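SdbC (Legionella pneumophila subsp. pneumophila, PDB 4KSN) is a Legionella effector protein of unknown function, represented here by its C-terminal domain, a small antiparallel beta-sheet unit that assembles with other copies of itself. Local coordinates at residues A[12-17]-A[67-72]. The protein carries 1 engineered substitution. Numbering follows the deposited sequence.
Sequences ADLYLL and LIVSVL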
ATOM      1  N   ALA A  12      10.315   4.815  -1.978  1.00 39.30           N
ATOM      2  CA  ALA A  12       9.869   4.123  -3.211  1.00 36.85           C
ATOM      3  C   ALA A  12      11.025   3.370  -3.835  1.00 33.73           C
ATOM      4  O   ALA A  12      12.152   3.582  -3.467  1.00 34.07           O
ATOM      5  CB  ALA A  12       9.346   5.127  -4.217  1.00 36.74           C
ATOM      6  N   ASP A  13      10.717   2.478  -4.743  1.00 32.16           N
ATOM      7  CA  ASP A  13      11.725   1.773  -5.515  1.00 31.74           C
ATOM      8  C   ASP A  13      11.551   2.227  -6.953  1.00 29.81           C
ATOM      9  O   ASP A  13      10.426   2.532  -7.379  1.00 30.77           O
ATOM     10  CB  ASP A  13      11.500   0.291  -5.517  1.00 34.87           C
ATOM     11  CG  ASP A  13      11.497  -0.286  -4.122  1.00 39.65           C
ATOM     12  OD1 ASP A  13      12.382   0.086  -3.344  1.00 41.57           O
ATOM     13  OD2 ASP A  13      10.601  -1.105  -3.855  1.00 46.23           O
ATOM     14  N   LEU A  14      12.645   2.185  -7.687  1.00 27.97           N
ATOM     15  CA  LEU A  14      12.656   2.408  -9.135  1.00 26.67           C
ATOM     16  C   LEU A  14      13.521   1.316  -9.716  1.00 26.31           C
ATOM     17  O   LEU A  14      14.248   0.626  -8.946  1.00 25.92           O
ATOM     18  CB  LEU A  14      13.306   3.767  -9.385  1.00 27.09           C
ATOM     19  CG  LEU A  14      12.494   4.979  -8.991  1.00 29.04           C
ATOM     20  CD1 LEU A  14      13.301   6.212  -9.268  1.00 29.94           C
ATOM     21  CD2 LEU A  14      11.154   4.991  -9.712  1.00 29.20           C
ATOM     22  N   TYR A  15      13.391   1.060 -11.014  1.00 27.27           N
ATOM     23  CA  TYR A  15      14.103  -0.030 -11.623  1.00 27.16           C
ATOM     24  C   TYR A  15      14.762   0.487 -12.914  1.00 29.85           C
ATOM     25  O   TYR A  15      14.114   1.173 -13.702  1.00 29.09           O
ATOM     26  CB  TYR A  15      13.143  -1.189 -11.922  1.00 27.55           C
ATOM     27  CG  TYR A  15      12.614  -1.819 -10.711  1.00 28.54           C
ATOM     28  CD1 TYR A  15      11.456  -1.319 -10.064  1.00 30.77           C
ATOM     29  CD2 TYR A  15      13.309  -2.832 -10.093  1.00 31.80           C
ATOM     30  CE1 TYR A  15      11.038  -1.833  -8.900  1.00 32.81           C
ATOM     31  CE2 TYR A  15      12.872  -3.348  -8.889  1.00 30.81           C
ATOM     32  CZ  TYR A  15      11.731  -2.876  -8.334  1.00 33.65           C
ATOM     33  OH  TYR A  15      11.289  -3.392  -7.170  1.00 33.23           O
ATOM     34  N   LEU A  16      16.020   0.127 -13.110  1.00 27.99           N
ATOM     35  CA  LEU A  16      16.728   0.340 -14.346  1.00 27.92           C
ATOM     36  C   LEU A  16      16.648  -0.938 -15.138  1.00 28.06           C
ATOM     37  O   LEU A  16      17.106  -1.993 -14.663  1.00 29.59           O
ATOM     38  CB  LEU A  16      18.177   0.665 -14.020  1.00 32.40           C
ATOM     39  CG  LEU A  16      19.092   1.049 -15.160  1.00 33.70           C
ATOM     40  CD1 LEU A  16      18.642   2.311 -15.903  1.00 36.66           C
ATOM     41  CD2 LEU A  16      20.481   1.269 -14.591  1.00 38.53           C
ATOM     42  N   LEU A  17      16.005  -0.848 -16.288  1.00 25.67           N
ATOM     43  CA  LEU A  17      15.652  -1.972 -17.079  1.00 27.82           C
ATOM     44  C   LEU A  17      16.409  -1.812 -18.398  1.00 28.26           C
ATOM     45  O   LEU A  17      16.333  -0.786 -19.039  1.00 28.92           O
ATOM     46  CB  LEU A  17      14.157  -2.046 -17.386  1.00 31.71           C
ATOM     47  CG  LEU A  17      13.149  -2.436 -16.287  1.00 36.53           C
ATOM     48  CD1 LEU A  17      11.834  -2.792 -16.995  1.00 35.35           C
ATOM     49  CD2 LEU A  17      13.601  -3.548 -15.294  1.00 38.87           C
ATOM     50  N   LEU A  67      16.697   0.477  -7.621  1.00 31.30           N
ATOM     51  CA  LEU A  67      17.150   1.646  -6.909  1.00 31.71           C
ATOM     52  C   LEU A  67      16.155   1.991  -5.838  1.00 31.08           C
ATOM     53  O   LEU A  67      14.967   1.678  -5.927  1.00 31.57           O
ATOM     54  CB  LEU A  67      17.239   2.843  -7.874  1.00 32.20           C
ATOM     55  CG  LEU A  67      17.974   2.633  -9.178  1.00 35.38           C
ATOM     56  CD1 LEU A  67      17.956   3.923  -9.965  1.00 38.18           C
ATOM     57  CD2 LEU A  67      19.405   2.150  -8.978  1.00 37.21           C
ATOM     58  N   ILE A  68      16.622   2.659  -4.842  1.00 31.50           N
ATOM     59  CA  ILE A  68      15.751   3.051  -3.823  1.00 33.04           C
ATOM     60  C   ILE A  68      15.782   4.585  -3.691  1.00 33.52           C
ATOM     61  O   ILE A  68      16.801   5.241  -3.926  1.00 33.46           O
ATOM     62  CB  ILE A  68      16.039   2.325  -2.512  1.00 37.80           C
ATOM     63  CG1 ILE A  68      17.385   2.689  -1.970  1.00 41.79           C
ATOM     64  CG2 ILE A  68      15.858   0.797  -2.643  1.00 37.90           C
ATOM     65  CD1 ILE A  68      17.428   2.651  -0.458  1.00 45.93           C
ATOM     66  N   VAL A  69      14.609   5.131  -3.341  1.00 33.30           N
ATOM     67  CA  VAL A  69      14.403   6.556  -3.185  1.00 34.70           C
ATOM     68  C   VAL A  69      14.081   6.734  -1.711  1.00 36.22           C
ATOM     69  O   VAL A  69      13.172   6.061  -1.155  1.00 37.64           O
ATOM     70  CB  VAL A  69      13.247   7.092  -4.077  1.00 34.59           C
ATOM     71  CG1 VAL A  69      13.124   8.595  -3.910  1.00 37.68           C
ATOM     72  CG2 VAL A  69      13.435   6.712  -5.547  1.00 35.11           C
ATOM     73  N   SER A  70      14.822   7.610  -1.048  1.00 37.24           N
ATOM     74  CA  SER A  70      14.661   7.805   0.379  1.00 41.97           C
ATOM     75  C   SER A  70      14.725   9.278   0.671  1.00 43.45           C
ATOM     76  O   SER A  70      15.146  10.077  -0.157  1.00 40.55           O
ATOM     77  CB  SER A  70      15.766   7.063   1.161  1.00 43.72           C
ATOM     78  OG  SER A  70      16.019   5.790   0.578  1.00 46.77           O
ATOM     79  N   VAL A  71      14.336   9.639   1.875  1.00 46.95           N
ATOM     80  CA  VAL A  71      14.337  11.042   2.222  1.00 52.50           C
ATOM     81  C   VAL A  71      15.609  11.366   2.938  1.00 57.92           C
ATOM     82  O   VAL A  71      15.996  10.659   3.858  1.00 64.02           O
ATOM     83  CB  VAL A  71      13.172  11.468   3.115  1.00 54.28           C
ATOM     84  CG1 VAL A  71      13.058  12.982   3.095  1.00 56.75           C
ATOM     85  CG2 VAL A  71      11.897  10.856   2.626  1.00 55.15           C
ATOM     86  N   LEU A  72      16.212  12.462   2.513  1.00 62.71           N
ATOM     87  CA  LEU A  72      17.364  13.058   3.163  1.00 72.60           C
ATOM     88  C   LEU A  72      16.999  13.691   4.503  1.00 72.48           C
ATOM     89  O   LEU A  72      17.008  13.022   5.529  1.00 79.02           O
ATOM     90  CB  LEU A  72      17.912  14.130   2.228  1.00 75.17           C
ATOM     91  CG  LEU A  72      19.259  14.721   2.600  1.00 81.04           C
ATOM     92  CD1 LEU A  72      20.341  14.065   1.754  1.00 81.44           C
ATOM     93  CD2 LEU A  72      19.232  16.235   2.421  1.00 84.02           C
TER
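Residues 12-17 and 67-72 illustrate how an antiparallel pair of strands can join distant parts of a chain: about fifty residues separate them in sequence, yet their axes approach to 4.6 Å, with N-to-C directions 148° apart. Four backbone hydrogen bonds carry the ladder, two around each hydrogen-bonded pair. Between Ala12 and Val69, the Val69 N to Ala12 O bond measures 2.9 Å, while the reciprocal Ala12 N to Val69 O bond, at 3.2 Å, is the longest of the four and the one whose donor lies in the carbonyl plane, on a lone pair. Leu14 and Leu67 form the tighter pair; Leu67 N reaches Leu14 O at 2.8 Å in an almost straight bond (177° at the hydrogen), although it comes from above the carbonyl plane. Leu67 O, already accepting from Leu14 N, also receives a CA-H...O contact from Asp13 CA at 3.3 Å.

Apolar packing gathers on the face carrying Ala12, Leu14, Leu67 and Val69. Leu14 sets CG beside its backbone N (chi1 -71°) and crosses Val69 obliquely, bringing CD1 within 3.8 Å of Val69 CG2. That methyl, anti to its own carbonyl carbon, also faces Leu14 CG.

The other face holds the non-hydrogen-bonded pair Asp13 and Ile68, where Asp13 OD1 passes 3.6 Å from Ile68 CG2; the same oxygen is hydrogen-bonded to His10 NE2, which ties the carboxylate to its own strand.

Strand 10-20 is central in the three-stranded sheet, bonding on its other edge to strand 26-33 through Tyr15 with Cys31 and Leu17 with Phe29. Strand 62-71 is outermost within the chain, but its residues 67-71 form an antiparallel ladder with a strand of a second subunit, so the sheet continues across the interface.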